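Local coordinates for polyphosphate kinase (Porphyromonas gingivalis, PDB 2O8R), which probably catalyses the reversible transfer of the terminal phosphate of ATP to a growing chain of inorganic polyphosphate, with magnesium as cofactor, at residues T463-T477 and L590-C602. The protein carries 3 engineered substitutions. Residues are numbered along the deposited sequence; the frame is centred on the assembly and turned at random.
With SO4 (sulfate ion), chain G; SO4 (sulfate ion), chain F.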
ATOM      1  N   THR A 463      18.779 -16.484  -9.445  1.00 48.13           N
ATOM      2  CA  THR A 463      18.366 -17.370  -8.358  1.00 52.18           C
ATOM      3  C   THR A 463      17.152 -16.845  -7.603  1.00 52.01           C
ATOM      4  O   THR A 463      16.504 -17.597  -6.881  1.00 57.15           O
ATOM      5  CB  THR A 463      19.502 -17.607  -7.362  1.00 51.51           C
ATOM      6  OG1 THR A 463      19.858 -16.365  -6.741  1.00 58.55           O
ATOM      7  CG2 THR A 463      20.704 -18.158  -8.085  1.00 53.86           C
ATOM      8  N   GLY A 464      16.854 -15.556  -7.760  1.00 46.96           N
ATOM      9  CA  GLY A 464      15.619 -14.985  -7.238  1.00 55.98           C
ATOM     10  C   GLY A 464      15.023 -13.914  -8.133  1.00 67.61           C
ATOM     11  O   GLY A 464      15.452 -13.737  -9.267  1.00 66.25           O
ATOM     12  N   ASN A 465      14.040 -13.187  -7.606  1.00 79.93           N
ATOM     13  CA  ASN A 465      13.323 -12.153  -8.355  1.00 69.49           C
ATOM     14  C   ASN A 465      14.152 -10.885  -8.549  1.00 76.46           C
ATOM     15  O   ASN A 465      15.031 -10.590  -7.740  1.00 85.26           O
ATOM     16  CB  ASN A 465      11.991 -11.837  -7.669  1.00 59.38           C
ATOM     17  CG  ASN A 465      11.082 -13.059  -7.552  1.00 78.12           C
ATOM     18  OD1 ASN A 465      11.476 -14.099  -7.023  1.00 96.90           O
ATOM     19  ND2 ASN A 465       9.854 -12.930  -8.039  1.00 98.21           N
ATOM     20  N   PHE A 466      13.884 -10.148  -9.631  1.00 82.72           N
ATOM     21  CA  PHE A 466      14.655  -8.937  -9.960  1.00 81.69           C
ATOM     22  C   PHE A 466      14.164  -7.768  -9.116  1.00 93.01           C
ATOM     23  O   PHE A 466      14.928  -6.861  -8.753  1.00 89.80           O
ATOM     24  CB  PHE A 466      14.505  -8.558 -11.439  1.00 64.55           C
ATOM     25  CG  PHE A 466      14.930  -9.625 -12.410  1.00 67.60           C
ATOM     26  CD1 PHE A 466      16.257 -10.043 -12.477  1.00 55.18           C
ATOM     27  CD2 PHE A 466      14.005 -10.189 -13.287  1.00 53.82           C
ATOM     28  CE1 PHE A 466      16.651 -11.014 -13.383  1.00 46.36           C
ATOM     29  CE2 PHE A 466      14.394 -11.166 -14.205  1.00 52.38           C
ATOM     30  CZ  PHE A 466      15.715 -11.576 -14.257  1.00 50.53           C
ATOM     31  N   ASN A 467      12.869  -7.803  -8.830  1.00 99.34           N
ATOM     32  CA  ASN A 467      12.200  -6.777  -8.063  1.00103.24           C
ATOM     33  C   ASN A 467      12.432  -6.963  -6.562  1.00115.02           C
ATOM     34  O   ASN A 467      11.879  -7.888  -5.960  1.00122.80           O
ATOM     35  CB  ASN A 467      10.705  -6.844  -8.371  1.00100.69           C
ATOM     36  CG  ASN A 467       9.982  -5.564  -8.029  1.00100.75           C
ATOM     37  OD1 ASN A 467      10.553  -4.474  -8.113  1.00 85.21           O
ATOM     38  ND2 ASN A 467       8.706  -5.685  -7.650  1.00 75.47           N
ATOM     39  N   GLU A 468      13.252  -6.098  -5.965  1.00114.52           N
ATOM     40  CA  GLU A 468      13.454  -6.093  -4.508  1.00107.48           C
ATOM     41  C   GLU A 468      12.260  -5.455  -3.781  1.00120.27           C
ATOM     42  O   GLU A 468      12.067  -4.235  -3.850  1.00131.42           O
ATOM     43  CB  GLU A 468      14.739  -5.349  -4.154  1.00 87.62           C
ATOM     44  CG  GLU A 468      14.909  -5.079  -2.670  1.00 89.38           C
ATOM     45  CD  GLU A 468      16.206  -4.362  -2.347  1.00 99.85           C
ATOM     46  OE1 GLU A 468      16.634  -3.501  -3.145  1.00102.51           O
ATOM     47  OE2 GLU A 468      16.800  -4.662  -1.289  1.00 69.99           O
ATOM     48  N   THR A 469      11.463  -6.275  -3.090  1.00116.72           N
ATOM     49  CA  THR A 469      10.218  -5.802  -2.462  1.00107.84           C
ATOM     50  C   THR A 469       9.944  -6.418  -1.104  1.00101.35           C
ATOM     51  O   THR A 469       8.799  -6.724  -0.772  1.00 96.74           O
ATOM     52  CB  THR A 469       9.001  -6.104  -3.331  1.00108.06           C
ATOM     53  OG1 THR A 469       9.215  -7.340  -4.024  1.00100.01           O
ATOM     54  CG2 THR A 469       8.751  -4.968  -4.326  1.00120.07           C
ATOM     55  N   THR A 470      10.998  -6.582  -0.318  1.00 94.06           N
ATOM     56  CA  THR A 470      10.895  -7.228   0.975  1.00 77.57           C
ATOM     57  C   THR A 470      11.743  -6.469   2.007  1.00 75.39           C
ATOM     58  O   THR A 470      12.703  -5.791   1.646  1.00 73.62           O
ATOM     59  CB  THR A 470      11.271  -8.734   0.862  1.00 80.13           C
ATOM     60  OG1 THR A 470      11.730  -9.218   2.126  1.00103.20           O
ATOM     61  CG2 THR A 470      12.361  -8.957  -0.187  1.00 75.59           C
ATOM     62  N   ALA A 471      11.379  -6.551   3.283  1.00 74.95           N
ATOM     63  CA  ALA A 471      12.124  -5.843   4.327  1.00 75.06           C
ATOM     64  C   ALA A 471      13.398  -6.591   4.690  1.00 75.24           C
ATOM     65  O   ALA A 471      14.432  -5.980   4.971  1.00 71.56           O
ATOM     66  CB  ALA A 471      11.264  -5.626   5.554  1.00 77.77           C
ATOM     67  N   ARG A 472      13.306  -7.918   4.686  1.00 68.38           N
ATOM     68  CA  ARG A 472      14.474  -8.785   4.763  1.00 58.32           C
ATOM     69  C   ARG A 472      15.255  -8.672   3.463  1.00 59.81           C
ATOM     70  O   ARG A 472      14.678  -8.670   2.368  1.00 56.38           O
ATOM     71  CB  ARG A 472      14.051 -10.237   4.962  1.00 49.27           C
ATOM     72  CG  ARG A 472      15.188 -11.221   5.121  1.00 58.82           C
ATOM     73  CD  ARG A 472      15.633 -11.351   6.562  1.00 38.60           C
ATOM     74  NE  ARG A 472      15.635 -12.759   6.956  1.00 70.29           N
ATOM     75  CZ  ARG A 472      16.722 -13.517   7.039  1.00 58.59           C
ATOM     76  NH1 ARG A 472      17.909 -13.006   6.779  1.00 85.50           N
ATOM     77  NH2 ARG A 472      16.625 -14.785   7.399  1.00 74.12           N
ATOM     78  N   ILE A 473      16.570  -8.581   3.589  1.00 49.71           N
ATOM     79  CA  ILE A 473      17.422  -8.513   2.433  1.00 46.96           C
ATOM     80  C   ILE A 473      17.767  -9.919   1.955  1.00 51.20           C
ATOM     81  O   ILE A 473      18.159 -10.771   2.748  1.00 67.01           O
ATOM     82  CB  ILE A 473      18.661  -7.683   2.743  1.00 57.53           C
ATOM     83  CG1 ILE A 473      18.216  -6.316   3.265  1.00 38.84           C
ATOM     84  CG2 ILE A 473      19.537  -7.526   1.497  1.00 56.72           C
ATOM     85  CD1 ILE A 473      19.310  -5.498   3.903  1.00 34.24           C
ATOM     86  N   TYR A 474      17.587 -10.153   0.655  1.00 52.51           N
ATOM     87  CA  TYR A 474      17.882 -11.446   0.024  1.00 46.37           C
ATOM     88  C   TYR A 474      19.247 -11.455  -0.634  1.00 39.31           C
ATOM     89  O   TYR A 474      19.569 -10.565  -1.402  1.00 51.65           O
ATOM     90  CB  TYR A 474      16.835 -11.777  -1.056  1.00 38.83           C
ATOM     91  CG  TYR A 474      15.589 -12.444  -0.522  1.00 51.48           C
ATOM     92  CD1 TYR A 474      14.947 -11.951   0.614  1.00 42.01           C
ATOM     93  CD2 TYR A 474      15.053 -13.560  -1.148  1.00 42.02           C
ATOM     94  CE1 TYR A 474      13.831 -12.542   1.110  1.00 43.72           C
ATOM     95  CE2 TYR A 474      13.912 -14.173  -0.644  1.00 61.98           C
ATOM     96  CZ  TYR A 474      13.310 -13.652   0.489  1.00 55.11           C
ATOM     97  OH  TYR A 474      12.176 -14.215   1.015  1.00 62.74           O
ATOM     98  N   SER A 475      20.050 -12.462  -0.331  1.00 54.20           N
ATOM     99  CA  SER A 475      21.238 -12.726  -1.117  1.00 43.12           C
ATOM    100  C   SER A 475      20.811 -13.574  -2.325  1.00 39.04           C
ATOM    101  O   SER A 475      20.142 -14.603  -2.170  1.00 43.17           O
ATOM    102  CB  SER A 475      22.298 -13.420  -0.251  1.00 40.70           C
ATOM    103  OG  SER A 475      23.351 -13.977  -1.018  1.00 51.61           O
ATOM    104  N   ASP A 476      21.172 -13.125  -3.525  1.00 43.25           N
ATOM    105  CA  ASP A 476      20.835 -13.842  -4.759  1.00 40.38           C
ATOM    106  C   ASP A 476      21.916 -13.648  -5.817  1.00 53.67           C
ATOM    107  O   ASP A 476      22.762 -12.745  -5.705  1.00 54.50           O
ATOM    108  CB  ASP A 476      19.507 -13.344  -5.329  1.00 43.01           C
ATOM    109  CG  ASP A 476      18.319 -14.021  -4.722  1.00 41.74           C
ATOM    110  OD1 ASP A 476      18.305 -15.265  -4.657  1.00 59.58           O
ATOM    111  OD2 ASP A 476      17.385 -13.301  -4.322  1.00 63.95           O
ATOM    112  N   THR A 477      21.862 -14.464  -6.866  1.00 44.63           N
ATOM    113  CA  THR A 477      22.865 -14.400  -7.923  1.00 42.67           C
ATOM    114  C   THR A 477      22.256 -14.297  -9.332  1.00 51.92           C
ATOM    115  O   THR A 477      21.335 -15.041  -9.698  1.00 53.39           O
ATOM    116  CB  THR A 477      23.813 -15.589  -7.806  1.00 43.45           C
ATOM    117  OG1 THR A 477      24.406 -15.578  -6.500  1.00 59.90           O
ATOM    118  CG2 THR A 477      24.911 -15.498  -8.841  1.00 45.26           C
ATOM    119  N   LEU A 590      23.749 -22.146   6.695  1.00 57.78           N
ATOM    120  CA  LEU A 590      24.169 -20.780   6.937  1.00 56.10           C
ATOM    121  C   LEU A 590      22.952 -19.877   7.055  1.00 49.30           C
ATOM    122  O   LEU A 590      22.195 -19.723   6.096  1.00 52.46           O
ATOM    123  CB  LEU A 590      25.085 -20.289   5.812  1.00 54.26           C
ATOM    124  CG  LEU A 590      25.585 -18.857   6.005  1.00 51.03           C
ATOM    125  CD1 LEU A 590      26.375 -18.732   7.303  1.00 37.54           C
ATOM    126  CD2 LEU A 590      26.406 -18.396   4.796  1.00 39.02           C
ATOM    127  N   VAL A 591      22.771 -19.308   8.242  1.00 49.52           N
ATOM    128  CA  VAL A 591      21.749 -18.297   8.524  1.00 38.38           C
ATOM    129  C   VAL A 591      22.451 -17.086   9.139  1.00 49.06           C
ATOM    130  O   VAL A 591      23.217 -17.219  10.098  1.00 57.62           O
ATOM    131  CB  VAL A 591      20.682 -18.828   9.502  1.00 48.52           C
ATOM    132  CG1 VAL A 591      19.920 -17.688  10.197  1.00 52.04           C
ATOM    133  CG2 VAL A 591      19.739 -19.758   8.788  1.00 37.99           C
ATOM    134  N   ASP A 592      22.195 -15.919   8.561  1.00 37.17           N
ATOM    135  CA  ASP A 592      22.783 -14.658   8.974  1.00 43.60           C
ATOM    136  C   ASP A 592      21.744 -13.582   8.603  1.00 58.28           C
ATOM    137  O   ASP A 592      20.588 -13.910   8.300  1.00 40.26           O
ATOM    138  CB  ASP A 592      24.098 -14.452   8.218  1.00 33.47           C
ATOM    139  CG  ASP A 592      25.092 -13.527   8.939  1.00 53.58           C
ATOM    140  OD1 ASP A 592      24.743 -12.879   9.948  1.00 56.77           O
ATOM    141  OD2 ASP A 592      26.252 -13.439   8.473  1.00 61.14           O
HETATM  142  N   MSE A 593      22.144 -12.311   8.613  1.00 54.20           N
HETATM  143  CA  MSE A 593      21.221 -11.211   8.331  1.00 53.31           C
HETATM  144  C   MSE A 593      20.549 -11.256   6.951  1.00 48.22           C
HETATM  145  O   MSE A 593      19.358 -10.951   6.831  1.00 55.13           O
HETATM  146  CB  MSE A 593      21.927  -9.879   8.502  1.00 54.00           C
HETATM  147  CG  MSE A 593      20.962  -8.724   8.616  1.00 72.42           C
HETATM  148 SE   MSE A 593      21.839  -7.004   8.777  1.00 79.17          SE
HETATM  149  CE  MSE A 593      20.486  -6.135   9.891  1.00101.15           C
ATOM    150  N   TYR A 594      21.312 -11.613   5.918  1.00 40.29           N
ATOM    151  CA  TYR A 594      20.760 -11.756   4.579  1.00 42.97           C
ATOM    152  C   TYR A 594      20.192 -13.141   4.440  1.00 44.69           C
ATOM    153  O   TYR A 594      20.736 -14.095   4.985  1.00 51.58           O
ATOM    154  CB  TYR A 594      21.822 -11.562   3.490  1.00 46.75           C
ATOM    155  CG  TYR A 594      22.552 -10.243   3.514  1.00 54.88           C
ATOM    156  CD1 TYR A 594      21.928  -9.077   3.933  1.00 52.59           C
ATOM    157  CD2 TYR A 594      23.860 -10.161   3.077  1.00 54.75           C
ATOM    158  CE1 TYR A 594      22.595  -7.893   3.953  1.00 48.20           C
ATOM    159  CE2 TYR A 594      24.531  -8.978   3.083  1.00 52.38           C
ATOM    160  CZ  TYR A 594      23.904  -7.846   3.526  1.00 56.34           C
ATOM    161  OH  TYR A 594      24.596  -6.658   3.532  1.00 66.28           O
ATOM    162  N   LEU A 595      19.095 -13.262   3.708  1.00 41.65           N
ATOM    163  CA  LEU A 595      18.523 -14.571   3.478  1.00 43.10           C
ATOM    164  C   LEU A 595      19.321 -15.242   2.362  1.00 57.22           C
ATOM    165  O   LEU A 595      19.396 -14.741   1.231  1.00 51.39           O
ATOM    166  CB  LEU A 595      17.032 -14.464   3.171  1.00 35.05           C
ATOM    167  CG  LEU A 595      16.202 -15.740   3.053  1.00 51.56           C
ATOM    168  CD1 LEU A 595      14.875 -15.648   3.798  1.00 33.55           C
ATOM    169  CD2 LEU A 595      15.954 -16.013   1.610  1.00 40.45           C
ATOM    170  N   GLU A 596      19.951 -16.358   2.716  1.00 62.57           N
ATOM    171  CA  GLU A 596      20.816 -17.104   1.811  1.00 49.08           C
ATOM    172  C   GLU A 596      19.983 -17.841   0.778  1.00 53.21           C
ATOM    173  O   GLU A 596      19.572 -18.981   0.973  1.00 53.67           O
ATOM    174  CB  GLU A 596      21.673 -18.077   2.604  1.00 35.41           C
ATOM    175  CG  GLU A 596      22.765 -17.413   3.422  1.00 45.19           C
ATOM    176  CD  GLU A 596      23.875 -16.820   2.567  1.00 44.29           C
ATOM    177  OE1 GLU A 596      24.151 -17.344   1.471  1.00 54.40           O
ATOM    178  OE2 GLU A 596      24.478 -15.822   2.992  1.00 52.08           O
ATOM    179  N   HIS A 597      19.745 -17.177  -0.341  1.00 43.64           N
ATOM    180  CA  HIS A 597      18.679 -17.612  -1.198  1.00 39.12           C
ATOM    181  C   HIS A 597      19.203 -18.182  -2.488  1.00 34.80           C
ATOM    182  O   HIS A 597      18.451 -18.785  -3.243  1.00 40.75           O
ATOM    183  CB  HIS A 597      17.722 -16.441  -1.457  1.00 29.12           C
ATOM    184  CG  HIS A 597      16.476 -16.832  -2.179  1.00 41.80           C
ATOM    185  ND1 HIS A 597      16.333 -16.689  -3.542  1.00 40.87           N
ATOM    186  CD2 HIS A 597      15.326 -17.382  -1.733  1.00 36.06           C
ATOM    187  CE1 HIS A 597      15.139 -17.118  -3.900  1.00 40.79           C
ATOM    188  NE2 HIS A 597      14.508 -17.541  -2.820  1.00 45.14           N
ATOM    189  N   SER A 598      20.491 -17.985  -2.751  1.00 53.37           N
ATOM    190  CA  SER A 598      21.116 -18.528  -3.959  1.00 52.93           C
ATOM    191  C   SER A 598      20.907 -20.032  -4.057  1.00 59.61           C
ATOM    192  O   SER A 598      20.881 -20.749  -3.040  1.00 51.01           O
ATOM    193  CB  SER A 598      22.620 -18.237  -3.974  1.00 51.22           C
ATOM    194  OG  SER A 598      22.876 -16.867  -4.198  1.00 94.04           O
ATOM    195  N   ARG A 599      20.741 -20.501  -5.287  1.00 56.48           N
ATOM    196  CA  ARG A 599      20.775 -21.931  -5.576  1.00 42.97           C
ATOM    197  C   ARG A 599      21.863 -22.169  -6.608  1.00 45.27           C
ATOM    198  O   ARG A 599      21.760 -21.715  -7.754  1.00 62.71           O
ATOM    199  CB  ARG A 599      19.420 -22.410  -6.078  1.00 48.86           C
ATOM    200  CG  ARG A 599      18.275 -22.054  -5.154  1.00 54.25           C
ATOM    201  CD  ARG A 599      17.024 -21.797  -5.938  1.00 56.47           C
ATOM    202  NE  ARG A 599      15.869 -21.756  -5.060  1.00 64.26           N
ATOM    203  CZ  ARG A 599      15.002 -20.752  -4.993  1.00 67.44           C
ATOM    204  NH1 ARG A 599      15.141 -19.695  -5.776  1.00 52.01           N
ATOM    205  NH2 ARG A 599      13.981 -20.819  -4.145  1.00 60.06           N
ATOM    206  N   ILE A 600      22.923 -22.858  -6.193  1.00 47.33           N
ATOM    207  CA  ILE A 600      24.126 -23.002  -7.016  1.00 52.20           C
ATOM    208  C   ILE A 600      24.669 -24.427  -6.954  1.00 53.72           C
ATOM    209  O   ILE A 600      24.704 -25.029  -5.882  1.00 52.92           O
ATOM    210  CB  ILE A 600      25.225 -22.017  -6.560  1.00 47.45           C
ATOM    211  CG1 ILE A 600      24.826 -20.576  -6.896  1.00 49.78           C
ATOM    212  CG2 ILE A 600      26.571 -22.379  -7.193  1.00 54.39           C
ATOM    213  CD1 ILE A 600      25.818 -19.505  -6.425  1.00 56.68           C
ATOM    214  N   TRP A 601      25.077 -24.972  -8.098  1.00 58.16           N
ATOM    215  CA  TRP A 601      25.628 -26.332  -8.133  1.00 61.85           C
ATOM    216  C   TRP A 601      27.020 -26.345  -8.756  1.00 52.00           C
ATOM    217  O   TRP A 601      27.228 -25.793  -9.835  1.00 60.13           O
ATOM    218  CB  TRP A 601      24.730 -27.310  -8.911  1.00 54.65           C
ATOM    219  CG  TRP A 601      23.235 -27.149  -8.765  1.00 61.59           C
ATOM    220  CD1 TRP A 601      22.537 -26.748  -7.649  1.00 39.45           C
ATOM    221  CD2 TRP A 601      22.247 -27.442  -9.765  1.00 51.36           C
ATOM    222  NE1 TRP A 601      21.185 -26.755  -7.906  1.00 56.42           N
ATOM    223  CE2 TRP A 601      20.979 -27.171  -9.196  1.00 46.77           C
ATOM    224  CE3 TRP A 601      22.311 -27.896 -11.088  1.00 51.68           C
ATOM    225  CZ2 TRP A 601      19.796 -27.326  -9.906  1.00 39.44           C
ATOM    226  CZ3 TRP A 601      21.121 -28.065 -11.795  1.00 43.43           C
ATOM    227  CH2 TRP A 601      19.887 -27.783 -11.200  1.00 54.91           C
ATOM    228  N   CYS A 602      27.962 -26.984  -8.068  1.00 46.49           N
ATOM    229  CA  CYS A 602      29.321 -27.167  -8.562  1.00 56.78           C
ATOM    230  C   CYS A 602      29.690 -28.627  -8.600  1.00 46.48           C
ATOM    231  O   CYS A 602      29.712 -29.302  -7.570  1.00 61.51           O
ATOM    232  CB  CYS A 602      30.318 -26.454  -7.664  1.00 59.26           C
ATOM    233  SG  CYS A 602      29.917 -24.751  -7.475  1.00 85.82           S
TER
HETATM  234  S   SO4 G 708       9.480  -8.866   4.425  1.00114.61           S
HETATM  235  O1  SO4 G 708       9.202  -7.599   3.760  1.00123.74           O
HETATM  236  O2  SO4 G 708       8.490  -9.069   5.477  1.00134.55           O
HETATM  237  O3  SO4 G 708       9.398  -9.961   3.465  1.00126.73           O
HETATM  238  O4  SO4 G 708      10.813  -8.852   5.011  1.00127.45           O
HETATM  239  S   SO4 F 707      11.362 -18.302  -4.242  1.00 81.62           S
HETATM  240  O1  SO4 F 707      11.890 -17.394  -3.227  1.00 92.46           O
HETATM  241  O2  SO4 F 707      10.700 -19.433  -3.574  1.00 68.92           O
HETATM  242  O3  SO4 F 707      10.397 -17.588  -5.077  1.00102.70           O
HETATM  243  O4  SO4 F 707      12.443 -18.731  -5.124  1.00 68.69           O
HETATM  244  O   HOH W   1      17.738  -8.781   6.188  1.00 46.10           O
HETATM  245  O   HOH W   2      25.722 -14.511   0.529  1.00 46.33           O
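Leu595, Arg472 and Ser475 bury the most surface where the two phospholipase D-like C-terminal domains of this PPK1-family kinase meet: strand 595-596 of the second domain pairs in parallel with strand 474-481 of the first. Leu595 N bonds to Ile473 O (2.8 Å), Ser475 N to Leu595 O, and His597 N to Ser475 O. With its CG anti to the backbone N (chi1 -173°), Leu595 lies alongside Tyr474 and lays CD2 over one ring face, a CH-pi contact 3.7 Å from the centroid. Its CB sits over the guanidinium of Arg472, whose chain bends at chi2 and chi3; NH1 there bonds to Asp592 O and, weakly, to Met593 O. On the Ser475 face, a water links Ser475 OG to Glu596 OE2, while Glu596 OE1 also meets Lys542 and Gln649. Tyr474 and His597, both predicted to bind ATP, approach obliquely, rings at 48°. Farther along, Thr477 OG1 and Ser598 OG share a hydrogen bond of 3.0 Å. A sulfate, probably from the crystallisation liquor, takes a bond from His597 NE2 on O1 and from both Arg599 NH1 and NH2 on O4, consistent with a phosphate-binding pocket; the Arg599 side chain also lies close to His439, the predicted phosphohistidine. Asp476 OD1, gripped by two donors, helps fix the rotation of the His597 ring: Thr463 OG1 reaches it on the anti side, and His597 ND1 donates to the syn lone pair of Asp476 OD1, 2.7 Å away, with the carboxylate nearly perpendicular to the imidazole.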